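Local atomic coordinates of cephalosporin acylase (PDB entry 2NLZ), a protein that is of unproven function but probably cleaves amide bonds, perhaps acyl side chains of cephalosporins or gamma-glutamyl groups, by Ntn-hydrolase chemistry. Residues D[68-76]-D[118-129]; D[300-308]-D[442-453]. The protein carries 1 engineered substitution. All coordinates share one frame; numbering follows the deposited sequence.

Interaction 1: D[68-76]-D[118-129]; sequences IGSDAFALV and TVPGAPGAWAEL
The indole of Trp126 meets Ile68 obliquely, Trp126 CH2 lying 4.1 Å from Ile68 CG2, with the two side chains crossing at about a right angle. One face of the indole lies over its own helix, where Ala122 O and Pro123 CA sit toward the rim. This follows from a first torsion of -60°, which sets CG beside the backbone N and folds the ring back along the helix; NE1 meanwhile bonds to Gln375. The other flat group, the carboxylate of Asp71, turns to weak hydrogen bonds with Gln395 and His419, while Asp71 CB packs 3.4 Å from Gly121 N.

A single hydrogen bond joins the backbones: Ala122 N gives to Ser70 O over 3.0 Å, nearly straight at 162°, with the donor tilted from the carbonyl plane. Beyond it, small residues let strand and helix run close, their axes approaching to 6.7 Å at 37°. Ala72 CB touches Ala122 CB at 3.8 Å and Ala125 CB at 4.2 Å. Leu129 then forks, CD2 meeting Ala74 CB at 4.1 Å and CD1 meeting Val76 CG1 at 4.1 Å.

Helix 122-133 thus covers one side of strand 71-78, consistent with the helix-on-sheet layering of Ntn hydrolases; the strand pairs with strands 81-87 and 370-376. Helix 47-61 packs on Ile68, Val76, Trp126 and Leu129, and helix 202-212 on Ile68 and Trp126.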
loop_
_atom_site.group_PDB
_atom_site.type_symbol
_atom_site.label_atom_id
_atom_site.label_comp_id
_atom_site.label_asym_id
_atom_site.label_seq_id
_atom_site.Cartn_x
_atom_site.Cartn_y
_atom_site.Cartn_z
ATOM N N ILE D 68 4.073 -37.414 -17.990
ATOM C CA ILE D 68 5.014 -38.152 -18.821
ATOM C C ILE D 68 4.497 -38.128 -20.253
ATOM O O ILE D 68 5.270 -38.150 -21.207
ATOM C CB ILE D 68 5.182 -39.595 -18.318
ATOM C CG1 ILE D 68 5.267 -39.583 -16.787
ATOM C CG2 ILE D 68 6.387 -40.276 -18.991
ATOM C CD1 ILE D 68 5.988 -40.739 -16.168
ATOM N N GLY D 69 3.179 -38.046 -20.390
ATOM C CA GLY D 69 2.544 -37.881 -21.692
ATOM C C GLY D 69 2.495 -36.454 -22.215
ATOM O O GLY D 69 1.619 -36.116 -23.017
ATOM N N SER D 70 3.439 -35.622 -21.770
ATOM C CA SER D 70 3.553 -34.236 -22.236
ATOM C C SER D 70 4.374 -34.157 -23.502
ATOM O O SER D 70 5.016 -35.131 -23.886
ATOM C CB SER D 70 4.238 -33.382 -21.168
ATOM O OG SER D 70 3.394 -33.170 -20.047
ATOM N N ASP D 71 4.355 -33.005 -24.160
ATOM C CA ASP D 71 5.506 -32.666 -25.003
ATOM C C ASP D 71 6.321 -31.533 -24.382
ATOM O O ASP D 71 5.887 -30.943 -23.391
ATOM C CB ASP D 71 5.197 -32.487 -26.511
ATOM C CG ASP D 71 3.934 -31.736 -26.788
ATOM O OD1 ASP D 71 3.326 -32.035 -27.833
ATOM O OD2 ASP D 71 3.551 -30.860 -25.991
ATOM N N ALA D 72 7.506 -31.272 -24.939
ATOM C CA ALA D 72 8.470 -30.347 -24.337
ATOM C C ALA D 72 9.153 -29.436 -25.355
ATOM O O ALA D 72 9.091 -29.681 -26.551
ATOM C CB ALA D 72 9.517 -31.130 -23.562
ATOM N N PHE D 73 9.804 -28.385 -24.867
ATOM C CA PHE D 73 10.606 -27.485 -25.707
ATOM C C PHE D 73 11.829 -27.013 -24.925
ATOM O O PHE D 73 11.778 -26.883 -23.689
ATOM C CB PHE D 73 9.797 -26.259 -26.133
ATOM C CG PHE D 73 8.859 -26.499 -27.288
ATOM C CD1 PHE D 73 9.245 -26.212 -28.581
ATOM C CD2 PHE D 73 7.561 -26.966 -27.071
ATOM C CE1 PHE D 73 8.367 -26.403 -29.639
ATOM C CE2 PHE D 73 6.674 -27.171 -28.126
ATOM C CZ PHE D 73 7.079 -26.886 -29.411
ATOM N N ALA D 74 12.924 -26.737 -25.636
ATOM C CA ALA D 74 14.146 -26.261 -24.971
ATOM C C ALA D 74 14.996 -25.330 -25.812
ATOM O O ALA D 74 15.134 -25.518 -27.022
ATOM C CB ALA D 74 14.990 -27.426 -24.469
ATOM N N LEU D 75 15.531 -24.306 -25.152
ATOM C CA LEU D 75 16.622 -23.524 -25.694
ATOM C C LEU D 75 17.819 -23.789 -24.802
ATOM O O LEU D 75 17.812 -23.441 -23.620
ATOM C CB LEU D 75 16.292 -22.031 -25.749
ATOM C CG LEU D 75 15.533 -21.533 -26.988
ATOM C CD1 LEU D 75 15.233 -20.048 -26.917
ATOM C CD2 LEU D 75 16.327 -21.844 -28.242
ATOM N N VAL D 76 18.834 -24.440 -25.358
ATOM C CA VAL D 76 20.015 -24.797 -24.574
ATOM C C VAL D 76 21.270 -24.115 -25.118
ATOM O O VAL D 76 21.562 -24.177 -26.313
ATOM C CB VAL D 76 20.172 -26.352 -24.427
ATOM C CG1 VAL D 76 19.785 -27.055 -25.703
ATOM C CG2 VAL D 76 21.580 -26.726 -24.037
ATOM N N THR D 118 -2.288 -35.854 -29.005
ATOM C CA THR D 118 -1.210 -35.963 -29.995
ATOM C C THR D 118 -0.047 -36.737 -29.375
ATOM O O THR D 118 -0.038 -36.938 -28.159
ATOM C CB THR D 118 -0.730 -34.571 -30.460
ATOM O OG1 THR D 118 -0.166 -33.841 -29.358
ATOM C CG2 THR D 118 -1.885 -33.804 -31.041
ATOM N N VAL D 119 0.932 -37.163 -30.176
ATOM C CA VAL D 119 2.039 -37.946 -29.602
ATOM C C VAL D 119 2.827 -37.126 -28.583
ATOM O O VAL D 119 3.241 -36.001 -28.869
ATOM C CB VAL D 119 2.980 -38.661 -30.656
ATOM C CG1 VAL D 119 2.189 -39.624 -31.506
ATOM C CG2 VAL D 119 3.716 -37.689 -31.547
ATOM N N PRO D 120 2.959 -37.664 -27.356
ATOM C CA PRO D 120 3.758 -37.047 -26.311
ATOM C C PRO D 120 5.222 -36.994 -26.710
ATOM O O PRO D 120 5.858 -38.035 -26.827
ATOM C CB PRO D 120 3.584 -38.004 -25.127
ATOM C CG PRO D 120 2.349 -38.745 -25.403
ATOM C CD PRO D 120 2.308 -38.898 -26.885
ATOM N N GLY D 121 5.748 -35.790 -26.914
ATOM C CA GLY D 121 7.138 -35.621 -27.332
ATOM C C GLY D 121 8.215 -35.488 -26.255
ATOM O O GLY D 121 9.415 -35.585 -26.549
ATOM N N ALA D 122 7.793 -35.271 -25.011
ATOM C CA ALA D 122 8.717 -34.969 -23.914
ATOM C C ALA D 122 9.712 -36.075 -23.556
ATOM O O ALA D 122 10.903 -35.787 -23.423
ATOM C CB ALA D 122 7.965 -34.476 -22.660
ATOM N N PRO D 123 9.248 -37.334 -23.391
ATOM C CA PRO D 123 10.248 -38.358 -23.078
ATOM C C PRO D 123 11.377 -38.462 -24.112
ATOM O O PRO D 123 12.535 -38.633 -23.736
ATOM C CB PRO D 123 9.427 -39.647 -23.026
ATOM C CG PRO D 123 8.058 -39.202 -22.710
ATOM C CD PRO D 123 7.891 -37.909 -23.439
ATOM N N GLY D 124 11.044 -38.325 -25.391
ATOM C CA GLY D 124 12.052 -38.328 -26.453
ATOM C C GLY D 124 12.970 -37.125 -26.370
ATOM O O GLY D 124 14.185 -37.234 -26.593
ATOM N N ALA D 125 12.386 -35.977 -26.037
ATOM C CA ALA D 125 13.158 -34.758 -25.821
ATOM C C ALA D 125 14.142 -34.904 -24.665
ATOM O O ALA D 125 15.247 -34.385 -24.730
ATOM C CB ALA D 125 12.240 -33.582 -25.594
ATOM N N TRP D 126 13.741 -35.619 -23.621
ATOM C CA TRP D 126 14.636 -35.894 -22.508
ATOM C C TRP D 126 15.860 -36.645 -23.011
ATOM O O TRP D 126 16.985 -36.193 -22.833
ATOM C CB TRP D 126 13.944 -36.723 -21.415
ATOM C CG TRP D 126 12.732 -36.092 -20.783
ATOM C CD1 TRP D 126 12.450 -34.761 -20.691
ATOM C CD2 TRP D 126 11.658 -36.776 -20.120
ATOM N NE1 TRP D 126 11.252 -34.574 -20.037
ATOM C CE2 TRP D 126 10.748 -35.796 -19.673
ATOM C CE3 TRP D 126 11.374 -38.125 -19.865
ATOM C CZ2 TRP D 126 9.572 -36.122 -18.985
ATOM C CZ3 TRP D 126 10.202 -38.446 -19.192
ATOM C CH2 TRP D 126 9.320 -37.446 -18.757
ATOM N N ALA D 127 15.620 -37.785 -23.651
ATOM C CA ALA D 127 16.678 -38.662 -24.156
ATOM C C ALA D 127 17.657 -37.968 -25.106
ATOM O O ALA D 127 18.878 -38.061 -24.917
ATOM C CB ALA D 127 16.074 -39.881 -24.827
ATOM N N GLU D 128 17.118 -37.281 -26.115
ATOM C CA GLU D 128 17.935 -36.544 -27.074
ATOM C C GLU D 128 18.765 -35.434 -26.431
ATOM O O GLU D 128 19.886 -35.166 -26.866
ATOM C CB GLU D 128 17.080 -35.961 -28.200
ATOM C CG GLU D 128 17.116 -36.771 -29.501
ATOM C CD GLU D 128 18.395 -36.587 -30.306
ATOM O OE1 GLU D 128 18.930 -35.463 -30.352
ATOM O OE2 GLU D 128 18.855 -37.578 -30.906
ATOM N N LEU D 129 18.212 -34.799 -25.404
ATOM C CA LEU D 129 18.918 -33.757 -24.679
ATOM C C LEU D 129 20.102 -34.363 -23.937
ATOM O O LEU D 129 21.187 -33.784 -23.916
ATOM C CB LEU D 129 17.968 -33.083 -23.695
ATOM C CG LEU D 129 17.937 -31.564 -23.529
ATOM C CD1 LEU D 129 18.548 -30.845 -24.702
ATOM C CD2 LEU D 129 16.490 -31.129 -23.352
#

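Interaction 2: D[300-308]-D[442-453]; sequences QIEAMKLAF and FMQPQGHMQVMM
A pair of helices running roughly antiparallel, inclined at 142° with axes 10.8 Å apart, brings Gln300, Met304 and Phe308 of one helix against Pro445, Gln446, Met449 and Met453 of the other. No hydrogen bond spans the contact; methionines share the filling with Gln300 and Phe308.

Met304, with CG anti to the backbone N (chi1 -180°), reaches across; Met304 CG lies 3.7 Å from Gln446 CG, the two side chains crossing at about a right angle. Its chain then bends, so that Met304 CE comes 3.6 Å from Met449 CB as the two methionines slide past each other. Met449 CE in turn lies 3.7 Å from Gln300 CB, and Met453 runs alongside Gln300 in the opposite sense.

At the far end the Phe308 ring turns an edge to the carbonyl O of Phe442, while Phe308 CE1 meets the edge of the Phe442 ring, 3.7 Å from Phe442 CD2. That same carbonyl is taken by Gln446, whose NE2 gives to Phe442 O at 3.2 Å and 163°, close to its own amide plane; OE1 accepts from Trp473 N. A leucine in place of Gln446 would probably leave Phe442 O and Trp473 N without these side-chain mates.

Around the pair, helix 274-283 touches Met304 and Met449, strand 471-473 touches Gln446 and Met449, and strand 431-438 lies against Val451 and Met452 of helix 444-457.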
loop_
_atom_site.group_PDB
_atom_site.type_symbol
_atom_site.label_atom_id
_atom_site.label_comp_id
_atom_site.label_asym_id
_atom_site.label_seq_id
_atom_site.Cartn_x
_atom_site.Cartn_y
_atom_site.Cartn_z
ATOM N N GLN D 300 2.785 -1.208 -24.767
ATOM C CA GLN D 300 2.945 -2.636 -24.489
ATOM C C GLN D 300 1.718 -3.386 -24.975
ATOM O O GLN D 300 1.813 -4.181 -25.906
ATOM C CB GLN D 300 3.123 -2.915 -22.989
ATOM C CG GLN D 300 4.493 -2.619 -22.420
ATOM C CD GLN D 300 4.637 -3.034 -20.959
ATOM O OE1 GLN D 300 3.811 -2.686 -20.129
ATOM N NE2 GLN D 300 5.701 -3.767 -20.643
ATOM N N ILE D 301 0.572 -3.099 -24.351
ATOM C CA ILE D 301 -0.710 -3.789 -24.604
ATOM C C ILE D 301 -1.157 -3.721 -26.077
ATOM O O ILE D 301 -1.596 -4.724 -26.646
ATOM C CB ILE D 301 -1.842 -3.265 -23.651
ATOM C CG1 ILE D 301 -1.535 -3.618 -22.198
ATOM C CG2 ILE D 301 -3.202 -3.844 -24.000
ATOM C CD1 ILE D 301 -2.248 -2.739 -21.183
ATOM N N GLU D 302 -1.016 -2.554 -26.701
ATOM C CA GLU D 302 -1.391 -2.417 -28.108
ATOM C C GLU D 302 -0.536 -3.249 -29.057
ATOM O O GLU D 302 -1.076 -3.941 -29.920
ATOM C CB GLU D 302 -1.397 -0.955 -28.529
ATOM C CG GLU D 302 -2.432 -0.108 -27.804
ATOM C CD GLU D 302 -3.871 -0.443 -28.175
ATOM O OE1 GLU D 302 -4.401 -1.488 -27.727
ATOM O OE2 GLU D 302 -4.480 0.370 -28.902
ATOM N N ALA D 303 0.786 -3.185 -28.877
ATOM C CA ALA D 303 1.746 -3.963 -29.674
ATOM C C ALA D 303 1.499 -5.456 -29.535
ATOM O O ALA D 303 1.461 -6.197 -30.524
ATOM C CB ALA D 303 3.182 -3.625 -29.274
ATOM N N MET D 304 1.315 -5.889 -28.294
ATOM C CA MET D 304 1.026 -7.283 -28.015
ATOM C C MET D 304 -0.213 -7.714 -28.773
ATOM O O MET D 304 -0.208 -8.756 -29.421
ATOM C CB MET D 304 0.858 -7.523 -26.507
ATOM C CG MET D 304 0.560 -8.973 -26.112
ATOM S SD MET D 304 1.582 -10.202 -26.959
ATOM C CE MET D 304 3.206 -9.837 -26.297
ATOM N N LYS D 305 -1.254 -6.892 -28.705
ATOM C CA LYS D 305 -2.519 -7.192 -29.354
ATOM C C LYS D 305 -2.347 -7.465 -30.837
ATOM O O LYS D 305 -2.806 -8.493 -31.320
ATOM C CB LYS D 305 -3.538 -6.077 -29.114
ATOM C CG LYS D 305 -4.322 -6.255 -27.826
ATOM C CD LYS D 305 -4.841 -4.934 -27.295
ATOM C CE LYS D 305 -6.017 -4.416 -28.103
ATOM N NZ LYS D 305 -6.396 -3.036 -27.678
ATOM N N LEU D 306 -1.660 -6.573 -31.543
ATOM C CA LEU D 306 -1.489 -6.725 -32.990
ATOM C C LEU D 306 -0.723 -7.994 -33.354
ATOM O O LEU D 306 -1.119 -8.733 -34.253
ATOM C CB LEU D 306 -0.805 -5.497 -33.584
ATOM C CG LEU D 306 -1.555 -4.174 -33.380
ATOM C CD1 LEU D 306 -0.593 -2.984 -33.420
ATOM C CD2 LEU D 306 -2.709 -4.019 -34.389
ATOM N N ALA D 307 0.353 -8.242 -32.616
ATOM C CA ALA D 307 1.190 -9.408 -32.810
ATOM C C ALA D 307 0.456 -10.718 -32.535
ATOM O O ALA D 307 0.688 -11.723 -33.217
ATOM C CB ALA D 307 2.426 -9.303 -31.926
ATOM N N PHE D 308 -0.421 -10.712 -31.537
ATOM C CA PHE D 308 -1.062 -11.944 -31.109
ATOM C C PHE D 308 -2.088 -12.434 -32.128
ATOM O O PHE D 308 -2.220 -13.643 -32.348
ATOM C CB PHE D 308 -1.697 -11.793 -29.725
ATOM C CG PHE D 308 -1.492 -12.984 -28.830
ATOM C CD1 PHE D 308 -1.830 -14.264 -29.250
ATOM C CD2 PHE D 308 -0.967 -12.822 -27.553
ATOM C CE1 PHE D 308 -1.636 -15.372 -28.420
ATOM C CE2 PHE D 308 -0.771 -13.924 -26.706
ATOM C CZ PHE D 308 -1.103 -15.202 -27.148
ATOM N N PHE D 442 -1.931 -18.853 -23.069
ATOM C CA PHE D 442 -1.882 -17.687 -23.965
ATOM C C PHE D 442 -1.350 -16.414 -23.287
ATOM O O PHE D 442 -1.182 -15.376 -23.933
ATOM C CB PHE D 442 -3.249 -17.438 -24.603
ATOM C CG PHE D 442 -3.639 -18.477 -25.620
ATOM C CD1 PHE D 442 -4.501 -19.520 -25.279
ATOM C CD2 PHE D 442 -3.148 -18.413 -26.918
ATOM C CE1 PHE D 442 -4.874 -20.482 -26.225
ATOM C CE2 PHE D 442 -3.511 -19.372 -27.866
ATOM C CZ PHE D 442 -4.377 -20.407 -27.516
ATOM N N MET D 443 -1.087 -16.504 -21.983
ATOM C CA MET D 443 -0.358 -15.463 -21.258
ATOM C C MET D 443 1.115 -15.420 -21.710
ATOM O O MET D 443 1.771 -14.368 -21.652
ATOM C CB MET D 443 -0.451 -15.714 -19.741
ATOM C CG MET D 443 0.618 -15.022 -18.873
ATOM S SD MET D 443 0.228 -13.299 -18.546
ATOM C CE MET D 443 1.763 -12.702 -17.840
ATOM N N GLN D 444 1.611 -16.563 -22.184
ATOM C CA GLN D 444 3.049 -16.776 -22.358
ATOM C C GLN D 444 3.814 -15.686 -23.109
ATOM O O GLN D 444 4.748 -15.098 -22.543
ATOM C CB GLN D 444 3.362 -18.195 -22.872
ATOM C CG GLN D 444 3.046 -19.266 -21.818
ATOM C CD GLN D 444 3.843 -20.543 -21.970
ATOM O OE1 GLN D 444 3.300 -21.638 -21.839
ATOM N NE2 GLN D 444 5.131 -20.411 -22.232
ATOM N N PRO D 445 3.400 -15.369 -24.351
ATOM C CA PRO D 445 4.130 -14.314 -25.051
ATOM C C PRO D 445 4.033 -12.952 -24.350
ATOM O O PRO D 445 5.008 -12.186 -24.347
ATOM C CB PRO D 445 3.444 -14.265 -26.416
ATOM C CG PRO D 445 2.740 -15.575 -26.547
ATOM C CD PRO D 445 2.313 -15.917 -25.173
ATOM N N GLN D 446 2.871 -12.678 -23.750
ATOM C CA GLN D 446 2.637 -11.439 -23.017
ATOM C C GLN D 446 3.567 -11.334 -21.817
ATOM O O GLN D 446 4.121 -10.258 -21.543
ATOM C CB GLN D 446 1.175 -11.335 -22.601
ATOM C CG GLN D 446 0.219 -11.727 -23.728
ATOM C CD GLN D 446 -1.233 -11.365 -23.447
ATOM O OE1 GLN D 446 -1.557 -10.224 -23.081
ATOM N NE2 GLN D 446 -2.122 -12.341 -23.639
ATOM N N GLY D 447 3.763 -12.463 -21.135
ATOM C CA GLY D 447 4.728 -12.559 -20.036
ATOM C C GLY D 447 6.176 -12.432 -20.482
ATOM O O GLY D 447 7.012 -11.869 -19.771
ATOM N N HIS D 448 6.466 -12.961 -21.665
ATOM C CA HIS D 448 7.771 -12.793 -22.291
ATOM C C HIS D 448 8.020 -11.315 -22.626
ATOM O O HIS D 448 9.118 -10.799 -22.407
ATOM C CB HIS D 448 7.869 -13.642 -23.559
ATOM C CG HIS D 448 8.195 -15.080 -23.306
ATOM N ND1 HIS D 448 8.988 -15.818 -24.154
ATOM C CD2 HIS D 448 7.847 -15.915 -22.297
ATOM C CE1 HIS D 448 9.111 -17.047 -23.684
ATOM N NE2 HIS D 448 8.421 -17.136 -22.562
ATOM N N MET D 449 7.004 -10.631 -23.145
ATOM C CA MET D 449 7.173 -9.222 -23.478
ATOM C C MET D 449 7.407 -8.409 -22.219
ATOM O O MET D 449 8.240 -7.498 -22.214
ATOM C CB MET D 449 5.973 -8.657 -24.243
ATOM C CG MET D 449 6.301 -7.339 -24.941
ATOM S SD MET D 449 4.971 -6.403 -25.756
ATOM C CE MET D 449 3.831 -6.297 -24.418
ATOM N N GLN D 450 6.685 -8.752 -21.151
ATOM C CA GLN D 450 6.805 -7.999 -19.907
ATOM C C GLN D 450 8.167 -8.185 -19.245
ATOM O O GLN D 450 8.816 -7.182 -18.953
ATOM C CB GLN D 450 5.627 -8.246 -18.960
ATOM C CG GLN D 450 4.341 -7.581 -19.459
ATOM C CD GLN D 450 3.081 -8.113 -18.783
ATOM O OE1 GLN D 450 2.777 -7.753 -17.648
ATOM N NE2 GLN D 450 2.330 -8.945 -19.490
ATOM N N VAL D 451 8.634 -9.430 -19.072
ATOM C CA VAL D 451 9.954 -9.634 -18.446
ATOM C C VAL D 451 11.079 -9.042 -19.291
ATOM O O VAL D 451 12.054 -8.526 -18.740
ATOM C CB VAL D 451 10.299 -11.114 -18.052
ATOM C CG1 VAL D 451 9.213 -11.736 -17.198
ATOM C CG2 VAL D 451 10.571 -11.963 -19.265
ATOM N N MET D 452 10.933 -9.091 -20.618
ATOM C CA MET D 452 11.962 -8.534 -21.504
ATOM C C MET D 452 12.062 -7.020 -21.372
ATOM O O MET D 452 13.163 -6.462 -21.290
ATOM C CB MET D 452 11.769 -8.960 -22.971
ATOM C CG MET D 452 12.275 -10.382 -23.305
ATOM S SD MET D 452 13.995 -10.679 -22.833
ATOM C CE MET D 452 13.874 -11.340 -21.168
ATOM N N MET D 453 10.914 -6.359 -21.316
ATOM C CA MET D 453 10.906 -4.911 -21.132
ATOM C C MET D 453 11.294 -4.512 -19.708
ATOM O O MET D 453 11.991 -3.520 -19.508
ATOM C CB MET D 453 9.557 -4.340 -21.516
ATOM C CG MET D 453 9.317 -4.416 -22.981
ATOM S SD MET D 453 8.137 -3.172 -23.443
ATOM C CE MET D 453 6.860 -4.225 -24.033
#

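The two contacts illustrate how a layered fold is built from unlike joints. Interaction 1 seats a helix on a strand, with alanines permitting close approach; interaction 2 sets helix on helix at a wider spacing, filled by long side chains. They follow one another in the sequence and lie on opposite sides of the chain's centre, their centres about 26 Å apart and nearest atoms about 8 Å apart, without touching. Consecutive residues bring them into one neighbourhood: His419 stacks edge-to-face with Phe73 and makes a weak hydrogen bond to Asp71 of interaction 1, whereas Tyr418 packs on Phe308 of interaction 2. The arrangement is consistent with the helix-sheet-sheet-helix layering of Ntn hydrolases.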